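Local coordinates for aminopeptidase-like protein (Chaetomium thermophilum, PDB 5JM6) that probably removes amino acids from the N termini of peptides as a zinc-dependent M18 aminopeptidase and assembles into dodecamers, at residues D391-A396 / G415-V420; V431-L436 / N447-I452; V477-L482 / K501-F506. All coordinates share one frame; numbering follows the deposited sequence.

Interaction 1. Residues D391-A396 / G415-V420; sequences DVTHAA and GVALCV. With ZN (zinc ion), chain H.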
ATOM      1  N   ASP A 391     -16.667   0.107 -41.396  1.00 50.93           N
ATOM      2  CA  ASP A 391     -15.443   0.540 -40.731  1.00 50.49           C
ATOM      3  C   ASP A 391     -14.509  -0.660 -40.642  1.00 55.32           C
ATOM      4  O   ASP A 391     -14.965  -1.799 -40.664  1.00 58.13           O
ATOM      5  CB  ASP A 391     -15.732   1.101 -39.334  1.00 45.18           C
ATOM      6  CG  ASP A 391     -14.646   2.047 -38.849  1.00 60.69           C
ATOM      7  OD1 ASP A 391     -13.620   2.179 -39.548  1.00 67.29           O
ATOM      8  OD2 ASP A 391     -14.812   2.656 -37.770  1.00 70.51           O
ATOM      9  N   VAL A 392     -13.209  -0.412 -40.535  1.00 52.01           N
ATOM     10  CA  VAL A 392     -12.243  -1.502 -40.447  1.00 57.00           C
ATOM     11  C   VAL A 392     -12.452  -2.334 -39.177  1.00 56.31           C
ATOM     12  O   VAL A 392     -13.010  -1.851 -38.190  1.00 60.47           O
ATOM     13  CB  VAL A 392     -10.801  -0.969 -40.489  1.00 55.02           C
ATOM     14  CG1 VAL A 392     -10.394  -0.654 -41.921  1.00 52.48           C
ATOM     15  CG2 VAL A 392     -10.669   0.265 -39.612  1.00 55.06           C
ATOM     16  N   THR A 393     -12.012  -3.589 -39.224  1.00 45.75           N
ATOM     17  CA  THR A 393     -12.153  -4.521 -38.106  1.00 45.40           C
ATOM     18  C   THR A 393     -10.801  -5.117 -37.734  1.00 45.42           C
ATOM     19  O   THR A 393      -9.838  -5.011 -38.494  1.00 45.23           O
ATOM     20  CB  THR A 393     -13.130  -5.667 -38.431  1.00 45.36           C
ATOM     21  OG1 THR A 393     -12.757  -6.277 -39.673  1.00 44.86           O
ATOM     22  CG2 THR A 393     -14.557  -5.149 -38.531  1.00 50.30           C
ATOM     23  N   HIS A 394     -10.731  -5.745 -36.567  1.00 42.23           N
ATOM     24  CA  HIS A 394      -9.466  -6.272 -36.071  1.00 42.97           C
ATOM     25  C   HIS A 394      -9.184  -7.668 -36.613  1.00 40.45           C
ATOM     26  O   HIS A 394      -9.943  -8.607 -36.374  1.00 36.58           O
ATOM     27  CB  HIS A 394      -9.464  -6.292 -34.540  1.00 39.69           C
ATOM     28  CG  HIS A 394      -9.797  -4.970 -33.921  1.00 41.49           C
ATOM     29  ND1 HIS A 394      -8.990  -3.860 -34.056  1.00 49.82           N
ATOM     30  CD2 HIS A 394     -10.851  -4.579 -33.165  1.00 39.44           C
ATOM     31  CE1 HIS A 394      -9.533  -2.842 -33.412  1.00 49.81           C
ATOM     32  NE2 HIS A 394     -10.661  -3.253 -32.862  1.00 49.63           N
ATOM     33  N   ALA A 395      -8.086  -7.794 -37.352  1.00 33.70           N
ATOM     34  CA  ALA A 395      -7.613  -9.095 -37.799  1.00 35.69           C
ATOM     35  C   ALA A 395      -7.077  -9.868 -36.603  1.00 36.87           C
ATOM     36  O   ALA A 395      -6.769  -9.276 -35.567  1.00 40.47           O
ATOM     37  CB  ALA A 395      -6.541  -8.944 -38.867  1.00 33.50           C
ATOM     38  N   ALA A 396      -6.984 -11.186 -36.738  1.00 35.09           N
ATOM     39  CA  ALA A 396      -6.394 -12.009 -35.691  1.00 37.91           C
ATOM     40  C   ALA A 396      -4.983 -11.518 -35.396  1.00 37.86           C
ATOM     41  O   ALA A 396      -4.169 -11.388 -36.305  1.00 37.62           O
ATOM     42  CB  ALA A 396      -6.376 -13.473 -36.105  1.00 34.48           C
ATOM     43  N   GLY A 415     -11.355 -12.079 -47.019  1.00 34.63           N
ATOM     44  CA  GLY A 415     -12.529 -11.332 -47.405  1.00 37.60           C
ATOM     45  C   GLY A 415     -13.006 -10.459 -46.273  1.00 36.51           C
ATOM     46  O   GLY A 415     -12.365 -10.357 -45.227  1.00 36.94           O
ATOM     47  N   VAL A 416     -14.153  -9.836 -46.487  1.00 35.54           N
ATOM     48  CA  VAL A 416     -14.688  -8.892 -45.533  1.00 33.85           C
ATOM     49  C   VAL A 416     -15.306  -9.597 -44.324  1.00 37.30           C
ATOM     50  O   VAL A 416     -15.851 -10.695 -44.441  1.00 36.36           O
ATOM     51  CB  VAL A 416     -15.718  -7.992 -46.212  1.00 26.96           C
ATOM     52  CG1 VAL A 416     -16.021  -6.842 -45.340  1.00 36.47           C
ATOM     53  CG2 VAL A 416     -15.161  -7.479 -47.525  1.00 32.13           C
ATOM     54  N   ALA A 417     -15.198  -8.962 -43.161  1.00 31.33           N
ATOM     55  CA  ALA A 417     -15.757  -9.505 -41.933  1.00 34.09           C
ATOM     56  C   ALA A 417     -17.084  -8.841 -41.596  1.00 36.61           C
ATOM     57  O   ALA A 417     -17.208  -7.617 -41.650  1.00 40.13           O
ATOM     58  CB  ALA A 417     -14.776  -9.331 -40.782  1.00 35.68           C
ATOM     59  N   LEU A 418     -18.077  -9.653 -41.253  1.00 38.95           N
ATOM     60  CA  LEU A 418     -19.321  -9.125 -40.715  1.00 37.53           C
ATOM     61  C   LEU A 418     -19.137  -8.969 -39.212  1.00 39.18           C
ATOM     62  O   LEU A 418     -18.917  -9.946 -38.496  1.00 38.28           O
ATOM     63  CB  LEU A 418     -20.508 -10.037 -41.036  1.00 35.99           C
ATOM     64  CG  LEU A 418     -21.159  -9.952 -42.423  1.00 33.54           C
ATOM     65  CD1 LEU A 418     -20.144 -10.036 -43.552  1.00 35.52           C
ATOM     66  CD2 LEU A 418     -22.202 -11.043 -42.583  1.00 39.12           C
ATOM     67  N   CYS A 419     -19.218  -7.728 -38.748  1.00 42.40           N
ATOM     68  CA  CYS A 419     -18.962  -7.408 -37.353  1.00 43.29           C
ATOM     69  C   CYS A 419     -20.248  -7.536 -36.545  1.00 42.93           C
ATOM     70  O   CYS A 419     -21.261  -6.924 -36.879  1.00 41.78           O
ATOM     71  CB  CYS A 419     -18.383  -5.995 -37.235  1.00 48.03           C
ATOM     72  SG  CYS A 419     -17.322  -5.712 -35.803  1.00 68.90           S
ATOM     73  N   VAL A 420     -20.204  -8.348 -35.492  1.00 48.65           N
ATOM     74  CA  VAL A 420     -21.370  -8.600 -34.649  1.00 46.79           C
ATOM     75  C   VAL A 420     -21.051  -8.271 -33.193  1.00 53.59           C
ATOM     76  O   VAL A 420     -19.922  -8.464 -32.743  1.00 56.84           O
ATOM     77  CB  VAL A 420     -21.836 -10.073 -34.753  1.00 43.46           C
ATOM     78  CG1 VAL A 420     -23.146 -10.285 -34.001  1.00 47.54           C
ATOM     79  CG2 VAL A 420     -21.985 -10.488 -36.208  1.00 42.96           C
TER
HETATM   80 ZN    ZN H 602     -13.038   3.658 -38.275  1.00 71.99          ZN

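Interaction 2. Residues V431-L436 / N447-I452; sequences VSMAIL and NQRHMI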
ATOM      1  N   VAL A 431     -30.936 -11.387 -39.836  1.00 37.46           N
ATOM      2  CA  VAL A 431     -31.471 -10.996 -41.133  1.00 40.88           C
ATOM      3  C   VAL A 431     -30.398 -10.312 -41.982  1.00 36.50           C
ATOM      4  O   VAL A 431     -30.214 -10.661 -43.148  1.00 38.39           O
ATOM      5  CB  VAL A 431     -32.691 -10.073 -40.989  1.00 45.20           C
ATOM      6  CG1 VAL A 431     -33.168  -9.616 -42.358  1.00 34.86           C
ATOM      7  CG2 VAL A 431     -33.808 -10.792 -40.239  1.00 45.14           C
ATOM      8  N   SER A 432     -29.684  -9.352 -41.397  1.00 36.40           N
ATOM      9  CA  SER A 432     -28.605  -8.672 -42.108  1.00 35.43           C
ATOM     10  C   SER A 432     -27.561  -9.665 -42.610  1.00 33.55           C
ATOM     11  O   SER A 432     -27.091  -9.563 -43.743  1.00 35.02           O
ATOM     12  CB  SER A 432     -27.934  -7.622 -41.218  1.00 42.19           C
ATOM     13  OG  SER A 432     -28.875  -6.675 -40.743  1.00 52.45           O
ATOM     14  N   MET A 433     -27.208 -10.633 -41.769  1.00 37.47           N
ATOM     15  CA  MET A 433     -26.209 -11.625 -42.151  1.00 35.65           C
ATOM     16  C   MET A 433     -26.727 -12.544 -43.256  1.00 35.18           C
ATOM     17  O   MET A 433     -25.973 -12.922 -44.149  1.00 36.51           O
ATOM     18  CB  MET A 433     -25.764 -12.443 -40.933  1.00 35.68           C
ATOM     19  CG  MET A 433     -24.675 -11.756 -40.116  1.00 47.23           C
ATOM     20  SD  MET A 433     -24.021 -12.680 -38.708  1.00 57.35           S
ATOM     21  CE  MET A 433     -25.444 -12.717 -37.622  1.00 41.87           C
ATOM     22  N   ALA A 434     -28.010 -12.890 -43.203  1.00 30.47           N
ATOM     23  CA  ALA A 434     -28.605 -13.736 -44.232  1.00 33.18           C
ATOM     24  C   ALA A 434     -28.505 -13.073 -45.603  1.00 36.95           C
ATOM     25  O   ALA A 434     -28.181 -13.724 -46.596  1.00 32.61           O
ATOM     26  CB  ALA A 434     -30.056 -14.049 -43.897  1.00 37.60           C
ATOM     27  N   ILE A 435     -28.768 -11.771 -45.643  1.00 36.50           N
ATOM     28  CA  ILE A 435     -28.707 -11.007 -46.884  1.00 33.61           C
ATOM     29  C   ILE A 435     -27.284 -10.920 -47.432  1.00 34.31           C
ATOM     30  O   ILE A 435     -27.048 -11.201 -48.607  1.00 35.69           O
ATOM     31  CB  ILE A 435     -29.262  -9.580 -46.685  1.00 34.47           C
ATOM     32  CG1 ILE A 435     -30.742  -9.636 -46.305  1.00 36.79           C
ATOM     33  CG2 ILE A 435     -29.065  -8.744 -47.942  1.00 27.33           C
ATOM     34  CD1 ILE A 435     -31.254  -8.364 -45.676  1.00 28.65           C
ATOM     35  N   LEU A 436     -26.334 -10.541 -46.583  1.00 31.15           N
ATOM     36  CA  LEU A 436     -24.966 -10.325 -47.046  1.00 33.72           C
ATOM     37  C   LEU A 436     -24.222 -11.634 -47.300  1.00 39.60           C
ATOM     38  O   LEU A 436     -23.319 -11.678 -48.134  1.00 36.56           O
ATOM     39  CB  LEU A 436     -24.185  -9.469 -46.049  1.00 34.84           C
ATOM     40  CG  LEU A 436     -24.691  -8.062 -45.728  1.00 32.14           C
ATOM     41  CD1 LEU A 436     -23.867  -7.501 -44.594  1.00 34.47           C
ATOM     42  CD2 LEU A 436     -24.621  -7.144 -46.939  1.00 31.84           C
ATOM     43  N   ASN A 447     -17.459 -14.491 -46.582  1.00 40.87           N
ATOM     44  CA  ASN A 447     -17.581 -13.513 -45.509  1.00 38.39           C
ATOM     45  C   ASN A 447     -17.052 -14.073 -44.203  1.00 40.45           C
ATOM     46  O   ASN A 447     -17.375 -15.199 -43.829  1.00 49.32           O
ATOM     47  CB  ASN A 447     -19.037 -13.079 -45.318  1.00 39.18           C
ATOM     48  CG  ASN A 447     -19.586 -12.318 -46.505  1.00 43.46           C
ATOM     49  OD1 ASN A 447     -18.842 -11.902 -47.393  1.00 45.12           O
ATOM     50  ND2 ASN A 447     -20.900 -12.122 -46.521  1.00 39.17           N
ATOM     51  N   GLN A 448     -16.246 -13.285 -43.505  1.00 39.59           N
ATOM     52  CA  GLN A 448     -15.752 -13.695 -42.202  1.00 37.97           C
ATOM     53  C   GLN A 448     -16.649 -13.134 -41.103  1.00 38.37           C
ATOM     54  O   GLN A 448     -17.621 -12.432 -41.382  1.00 37.64           O
ATOM     55  CB  GLN A 448     -14.304 -13.239 -42.016  1.00 33.52           C
ATOM     56  CG  GLN A 448     -13.405 -13.643 -43.174  1.00 32.37           C
ATOM     57  CD  GLN A 448     -11.937 -13.426 -42.885  1.00 37.36           C
ATOM     58  OE1 GLN A 448     -11.357 -14.091 -42.027  1.00 40.71           O
ATOM     59  NE2 GLN A 448     -11.323 -12.498 -43.608  1.00 39.13           N
ATOM     60  N   ARG A 449     -16.332 -13.464 -39.857  1.00 40.61           N
ATOM     61  CA  ARG A 449     -17.037 -12.897 -38.716  1.00 37.82           C
ATOM     62  C   ARG A 449     -16.037 -12.225 -37.786  1.00 40.13           C
ATOM     63  O   ARG A 449     -14.933 -12.730 -37.578  1.00 40.19           O
ATOM     64  CB  ARG A 449     -17.828 -13.970 -37.961  1.00 37.28           C
ATOM     65  CG  ARG A 449     -18.776 -14.802 -38.824  1.00 37.52           C
ATOM     66  CD  ARG A 449     -19.805 -13.927 -39.522  1.00 41.01           C
ATOM     67  NE  ARG A 449     -20.993 -14.670 -39.939  1.00 49.89           N
ATOM     68  CZ  ARG A 449     -21.288 -14.974 -41.199  1.00 47.87           C
ATOM     69  NH1 ARG A 449     -20.477 -14.606 -42.183  1.00 42.11           N
ATOM     70  NH2 ARG A 449     -22.396 -15.647 -41.479  1.00 44.80           N
ATOM     71  N   HIS A 450     -16.422 -11.077 -37.239  1.00 41.84           N
ATOM     72  CA  HIS A 450     -15.598 -10.382 -36.260  1.00 43.76           C
ATOM     73  C   HIS A 450     -16.407 -10.077 -35.010  1.00 46.05           C
ATOM     74  O   HIS A 450     -17.561  -9.657 -35.095  1.00 45.90           O
ATOM     75  CB  HIS A 450     -15.026  -9.087 -36.834  1.00 44.47           C
ATOM     76  CG  HIS A 450     -14.484  -8.161 -35.790  1.00 51.36           C
ATOM     77  ND1 HIS A 450     -14.989  -6.895 -35.582  1.00 44.85           N
ATOM     78  CD2 HIS A 450     -13.496  -8.326 -34.879  1.00 43.61           C
ATOM     79  CE1 HIS A 450     -14.327  -6.316 -34.596  1.00 49.07           C
ATOM     80  NE2 HIS A 450     -13.416  -7.162 -34.152  1.00 51.76           N
ATOM     81  N   MET A 451     -15.810 -10.331 -33.851  1.00 45.34           N
ATOM     82  CA  MET A 451     -16.463 -10.045 -32.584  1.00 47.90           C
ATOM     83  C   MET A 451     -15.426  -9.859 -31.476  1.00 53.17           C
ATOM     84  O   MET A 451     -14.404 -10.543 -31.470  1.00 54.88           O
ATOM     85  CB  MET A 451     -17.426 -11.180 -32.249  1.00 46.26           C
ATOM     86  CG  MET A 451     -18.373 -10.898 -31.121  1.00 48.89           C
ATOM     87  SD  MET A 451     -19.475 -12.298 -30.881  1.00 50.11           S
ATOM     88  CE  MET A 451     -20.755 -11.510 -29.925  1.00 41.53           C
ATOM     89  N   ILE A 452     -15.698  -8.967 -30.525  1.00 58.31           N
ATOM     90  CA  ILE A 452     -14.768  -8.746 -29.417  1.00 56.28           C
ATOM     91  C   ILE A 452     -15.181  -9.528 -28.173  1.00 59.33           C
ATOM     92  O   ILE A 452     -14.918 -10.725 -28.062  1.00 61.45           O
ATOM     93  CB  ILE A 452     -14.643  -7.241 -29.061  1.00 54.31           C
ATOM     94  CG1 ILE A 452     -16.022  -6.597 -28.868  1.00 64.94           C
ATOM     95  CG2 ILE A 452     -13.846  -6.503 -30.130  1.00 49.57           C
ATOM     96  CD1 ILE A 452     -16.570  -6.668 -27.446  1.00 56.28           C
TER

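Interaction 3. Residues V477-L482 / K501-F506; sequences VGIPQL and KFYKGF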
ATOM      1  N   VAL A 477     -19.883  -3.846 -41.380  1.00 43.51           N
ATOM      2  CA  VAL A 477     -19.056  -4.642 -42.253  1.00 41.82           C
ATOM      3  C   VAL A 477     -17.649  -4.065 -42.231  1.00 45.85           C
ATOM      4  O   VAL A 477     -17.482  -2.850 -42.198  1.00 47.97           O
ATOM      5  CB  VAL A 477     -19.658  -4.647 -43.673  1.00 39.34           C
ATOM      6  CG1 VAL A 477     -18.651  -5.010 -44.703  1.00 40.38           C
ATOM      7  CG2 VAL A 477     -20.853  -5.586 -43.735  1.00 42.60           C
ATOM      8  N   GLY A 478     -16.634  -4.917 -42.218  1.00 38.88           N
ATOM      9  CA  GLY A 478     -15.288  -4.389 -42.224  1.00 44.82           C
ATOM     10  C   GLY A 478     -14.222  -5.265 -42.829  1.00 42.62           C
ATOM     11  O   GLY A 478     -14.298  -6.493 -42.812  1.00 42.74           O
ATOM     12  N   ILE A 479     -13.199  -4.598 -43.347  1.00 39.96           N
ATOM     13  CA  ILE A 479     -12.023  -5.259 -43.875  1.00 41.90           C
ATOM     14  C   ILE A 479     -11.044  -5.401 -42.719  1.00 42.13           C
ATOM     15  O   ILE A 479     -10.779  -4.430 -42.011  1.00 43.52           O
ATOM     16  CB  ILE A 479     -11.406  -4.463 -45.041  1.00 39.21           C
ATOM     17  CG1 ILE A 479     -12.462  -4.220 -46.125  1.00 40.10           C
ATOM     18  CG2 ILE A 479     -10.197  -5.183 -45.614  1.00 36.67           C
ATOM     19  CD1 ILE A 479     -11.964  -3.421 -47.307  1.00 38.51           C
ATOM     20  N   PRO A 480     -10.529  -6.619 -42.501  1.00 34.53           N
ATOM     21  CA  PRO A 480      -9.687  -6.869 -41.328  1.00 36.28           C
ATOM     22  C   PRO A 480      -8.358  -6.127 -41.385  1.00 35.83           C
ATOM     23  O   PRO A 480      -7.805  -5.906 -42.463  1.00 38.88           O
ATOM     24  CB  PRO A 480      -9.471  -8.383 -41.369  1.00 38.62           C
ATOM     25  CG  PRO A 480      -9.643  -8.745 -42.797  1.00 39.66           C
ATOM     26  CD  PRO A 480     -10.704  -7.829 -43.322  1.00 35.37           C
ATOM     27  N   GLN A 481      -7.863  -5.743 -40.214  1.00 37.59           N
ATOM     28  CA  GLN A 481      -6.649  -4.951 -40.108  1.00 37.52           C
ATOM     29  C   GLN A 481      -5.939  -5.190 -38.778  1.00 40.83           C
ATOM     30  O   GLN A 481      -6.579  -5.457 -37.759  1.00 42.05           O
ATOM     31  CB  GLN A 481      -6.983  -3.466 -40.274  1.00 39.69           C
ATOM     32  CG  GLN A 481      -6.079  -2.520 -39.510  1.00 40.00           C
ATOM     33  CD  GLN A 481      -6.587  -1.102 -39.528  1.00 48.03           C
ATOM     34  OE1 GLN A 481      -7.688  -0.835 -40.002  1.00 51.31           O
ATOM     35  NE2 GLN A 481      -5.787  -0.179 -39.013  1.00 46.51           N
ATOM     36  N   LEU A 482      -4.614  -5.085 -38.798  1.00 39.51           N
ATOM     37  CA  LEU A 482      -3.809  -5.115 -37.586  1.00 36.84           C
ATOM     38  C   LEU A 482      -3.335  -3.712 -37.225  1.00 36.52           C
ATOM     39  O   LEU A 482      -3.193  -2.855 -38.097  1.00 37.98           O
ATOM     40  CB  LEU A 482      -2.607  -6.046 -37.751  1.00 34.90           C
ATOM     41  CG  LEU A 482      -2.907  -7.527 -37.537  1.00 37.06           C
ATOM     42  CD1 LEU A 482      -1.624  -8.339 -37.448  1.00 35.32           C
ATOM     43  CD2 LEU A 482      -3.749  -7.706 -36.283  1.00 37.84           C
ATOM     44  N   LYS A 501     -14.601  -5.945 -54.308  1.00 30.70           N
ATOM     45  CA  LYS A 501     -15.337  -7.079 -54.853  1.00 31.80           C
ATOM     46  C   LYS A 501     -16.632  -7.319 -54.077  1.00 34.12           C
ATOM     47  O   LYS A 501     -17.690  -7.512 -54.673  1.00 34.85           O
ATOM     48  CB  LYS A 501     -14.472  -8.337 -54.839  1.00 32.35           C
ATOM     49  CG  LYS A 501     -15.084  -9.505 -55.584  1.00 33.75           C
ATOM     50  CD  LYS A 501     -14.271 -10.763 -55.369  1.00 34.37           C
ATOM     51  CE  LYS A 501     -14.774 -11.894 -56.243  1.00 41.65           C
ATOM     52  NZ  LYS A 501     -14.001 -13.143 -56.014  1.00 50.59           N
ATOM     53  N   PHE A 502     -16.551  -7.287 -52.750  1.00 33.10           N
ATOM     54  CA  PHE A 502     -17.739  -7.501 -51.932  1.00 30.01           C
ATOM     55  C   PHE A 502     -18.735  -6.349 -52.033  1.00 32.69           C
ATOM     56  O   PHE A 502     -19.935  -6.575 -52.189  1.00 40.52           O
ATOM     57  CB  PHE A 502     -17.374  -7.712 -50.465  1.00 31.41           C
ATOM     58  CG  PHE A 502     -18.558  -7.635 -49.549  1.00 33.23           C
ATOM     59  CD1 PHE A 502     -19.493  -8.656 -49.524  1.00 32.55           C
ATOM     60  CD2 PHE A 502     -18.754  -6.530 -48.736  1.00 32.00           C
ATOM     61  CE1 PHE A 502     -20.594  -8.585 -48.696  1.00 36.95           C
ATOM     62  CE2 PHE A 502     -19.853  -6.454 -47.904  1.00 35.34           C
ATOM     63  CZ  PHE A 502     -20.775  -7.483 -47.884  1.00 40.07           C
ATOM     64  N   TYR A 503     -18.245  -5.117 -51.922  1.00 32.15           N
ATOM     65  CA  TYR A 503     -19.121  -3.952 -51.987  1.00 31.08           C
ATOM     66  C   TYR A 503     -19.818  -3.859 -53.338  1.00 32.96           C
ATOM     67  O   TYR A 503     -21.011  -3.563 -53.403  1.00 31.92           O
ATOM     68  CB  TYR A 503     -18.346  -2.664 -51.722  1.00 33.05           C
ATOM     69  CG  TYR A 503     -17.787  -2.541 -50.329  1.00 35.08           C
ATOM     70  CD1 TYR A 503     -18.509  -2.975 -49.225  1.00 36.59           C
ATOM     71  CD2 TYR A 503     -16.533  -1.990 -50.120  1.00 33.91           C
ATOM     72  CE1 TYR A 503     -17.993  -2.860 -47.950  1.00 33.08           C
ATOM     73  CE2 TYR A 503     -16.009  -1.872 -48.855  1.00 32.60           C
ATOM     74  CZ  TYR A 503     -16.741  -2.308 -47.774  1.00 35.19           C
ATOM     75  OH  TYR A 503     -16.212  -2.189 -46.513  1.00 48.53           O
ATOM     76  N   LYS A 504     -19.074  -4.105 -54.414  1.00 31.10           N
ATOM     77  CA  LYS A 504     -19.674  -4.114 -55.743  1.00 32.21           C
ATOM     78  C   LYS A 504     -20.764  -5.173 -55.807  1.00 36.59           C
ATOM     79  O   LYS A 504     -21.813  -4.961 -56.411  1.00 31.70           O
ATOM     80  CB  LYS A 504     -18.635  -4.372 -56.835  1.00 32.53           C
ATOM     81  CG  LYS A 504     -19.242  -4.376 -58.236  1.00 32.05           C
ATOM     82  CD  LYS A 504     -18.284  -4.912 -59.284  1.00 31.88           C
ATOM     83  CE  LYS A 504     -19.037  -5.542 -60.451  1.00 33.45           C
ATOM     84  NZ  LYS A 504     -19.430  -4.562 -61.503  1.00 36.71           N
ATOM     85  N   GLY A 505     -20.507  -6.313 -55.171  1.00 32.33           N
ATOM     86  CA  GLY A 505     -21.486  -7.379 -55.103  1.00 31.22           C
ATOM     87  C   GLY A 505     -22.768  -6.917 -54.440  1.00 32.92           C
ATOM     88  O   GLY A 505     -23.863  -7.242 -54.894  1.00 35.02           O
ATOM     89  N   PHE A 506     -22.629  -6.145 -53.369  1.00 29.49           N
ATOM     90  CA  PHE A 506     -23.785  -5.639 -52.639  1.00 31.04           C
ATOM     91  C   PHE A 506     -24.601  -4.657 -53.479  1.00 33.59           C
ATOM     92  O   PHE A 506     -25.808  -4.834 -53.643  1.00 28.24           O
ATOM     93  CB  PHE A 506     -23.337  -4.986 -51.331  1.00 29.19           C
ATOM     94  CG  PHE A 506     -24.379  -4.110 -50.700  1.00 30.00           C
ATOM     95  CD1 PHE A 506     -25.459  -4.661 -50.031  1.00 29.64           C
ATOM     96  CD2 PHE A 506     -24.271  -2.731 -50.767  1.00 27.97           C
ATOM     97  CE1 PHE A 506     -26.416  -3.851 -49.450  1.00 31.70           C
ATOM     98  CE2 PHE A 506     -25.222  -1.916 -50.187  1.00 27.02           C
ATOM     99  CZ  PHE A 506     -26.297  -2.477 -49.527  1.00 30.70           C
TER

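Interaction 1. Residues D391-A396 / G415-V420
Thr393 and Ala417 lie opposite one another with their CA atoms 7.2 Å apart, but no backbone hydrogen bond joins the two segments, because they belong to strands that are not neighbours in the sheet. What crosses between them is the side chain of Thr393, whose two branches reach different residues. Its chi1 of 52° puts OG1 between the backbone N and the carbonyl carbon, and in that rotamer OG1 faces Ala417 CB at 3.8 Å. The methyl branch turns to the next residue on the same side of strand 417-419: Thr393 CG2 comes within 3.9 Å of Cys419 SG and 4.1 Å of Cys419 CB. The cysteine presents its sulfur by running anti to its own N (chi1 -152°). Ala417 and Cys419 both direct their CB atoms at Thr393, whereas the intervening Leu418 points the other way, the alternation expected of a strand. All these approaches are van der Waals packing.

Two residues before the threonine, Asp391 serves the metal site. Its carboxylate grips the zinc ion through both oxygens, with OD1 at 2.0 Å and OD2 at 2.1 Å from the metal; His133 and Asp306 complete the observed coordination. Val392 N also donates to Asp391 OD1 over 2.8 Å, from above the carboxylate plane and with a bent N-H...O angle of 131°, which ties the ligand oxygen to the adjoining backbone.

His394 meets His210 of a second subunit edge-to-face. Within the sheet, strand 473-481 runs between the two segments, where backbone hydrogen bonds join Ile479 to Thr393 and Gly478 to Ala417; His450 of strand 448-450 packs on Thr393, Ala417 and Cys419, and Val392 rests against helix 305-320.

Interaction 2. Residues V431-L436 / N447-I452
Met433 leaves its helix with CG anti to the carbonyl carbon (chi1 -84°) and runs on extended through chi2, while Arg449 bends at chi2 (-59°); together these torsions bring Met433 SD to 3.8 Å from Arg449 NE. The sulfur approaches the guanidinium obliquely, and the contact is packing. The charged end of the arginine has a stronger partner one residue beyond the segment: its NH2 forms a salt bridge with Asp437 OD2.

A second link lies nearly one helical turn further on. Asn447 ND2 donates to Leu436 O over 2.9 Å, a weak bond whose N-H...O angle is only 132°. The same nitrogen also bonds Asp437 OD1, so Asp437 serves both Arg449 and Asn447.

Leu418 of strand 417-419 packs against Met433, Asn447 and Arg449, and Met433 also touches Asn279 of a third subunit. Strands 417-419 and 448-450 are parallel neighbours, and helix 430-443 connects them in sequence. That is the topology of a beta-alpha-beta crossover, here placed at an edge of the chain's central mixed sheet.

Interaction 3. Residues V477-L482 / K501-F506
Val477 sets one methyl group against two consecutive aromatic rings, Phe502 and Tyr503, where helix 495-514 packs on the mixed sheet of this alpha/beta zinc-exopeptidase fold. The spacing is that of a helix lying over a strand: the CA atoms of Val477 and Tyr503 are 9.8 Å apart, and the side chains fill the interval.

The two rings leave the helix by different routes. Phe502 has CG anti to its backbone N (chi1 167°), while Tyr503 has CG anti to its carbonyl carbon, which sends the phenol out toward the strand, its long axis nearly across the strand's course. The planes of the two rings are turned by roughly 57°, and Tyr503 CE1 lies at the edge of the Phe502 ring, in its plane, 3.8 Å from Phe502 CD2. The two rings thus touch each other as well as the valine.

A single methyl, Val477 CG1, meets both rings. It comes obliquely to the phenylalanine, 3.7 Å from Phe502 CE2, and reaches the tyrosine at its edge, near the ring plane, 3.9 Å from Tyr503 CE1. The valine and the tyrosine extend past each other in opposite directions, and CG1 also lies 4.1 Å from Tyr503 OH. No hydrogen bond crosses this buried contact.

Beyond the two segments, Leu436 of helix 430-443 packs on both Val477 and Phe502, and Cys310 of helix 305-320 touches Ile479 and Tyr503; the contact is thus bordered by two further helices. Ile479 adds the last piece on the strand side. Its CB is turned aside from the helix, but the outer part of the chain comes nearer, and Ile479 CG1 stops 4.3 Å from Tyr503 OH.

Followed from the N terminus, the three contacts close in series, and none nests in or crosses another. Interaction 1 closes an 18-residue excursion without helix or strand, returning from the zinc-bearing strand 386-394 to strand 417-419. Interaction 2 then closes the shorter run through the rest of helix 430-443 into strand 448-450, and interaction 3 closes the path from strand 473-481 to helix 495-514. Spatially they interlock through one sheet. Strand 473-481 lies between the two strands of interaction 1, while strand 448-450 pairs with 417-419. Leu436 joins interactions 2 and 3: its CD2 is 4.0 Å from Phe502 CZ, where helices 430-443 and 495-514 meet.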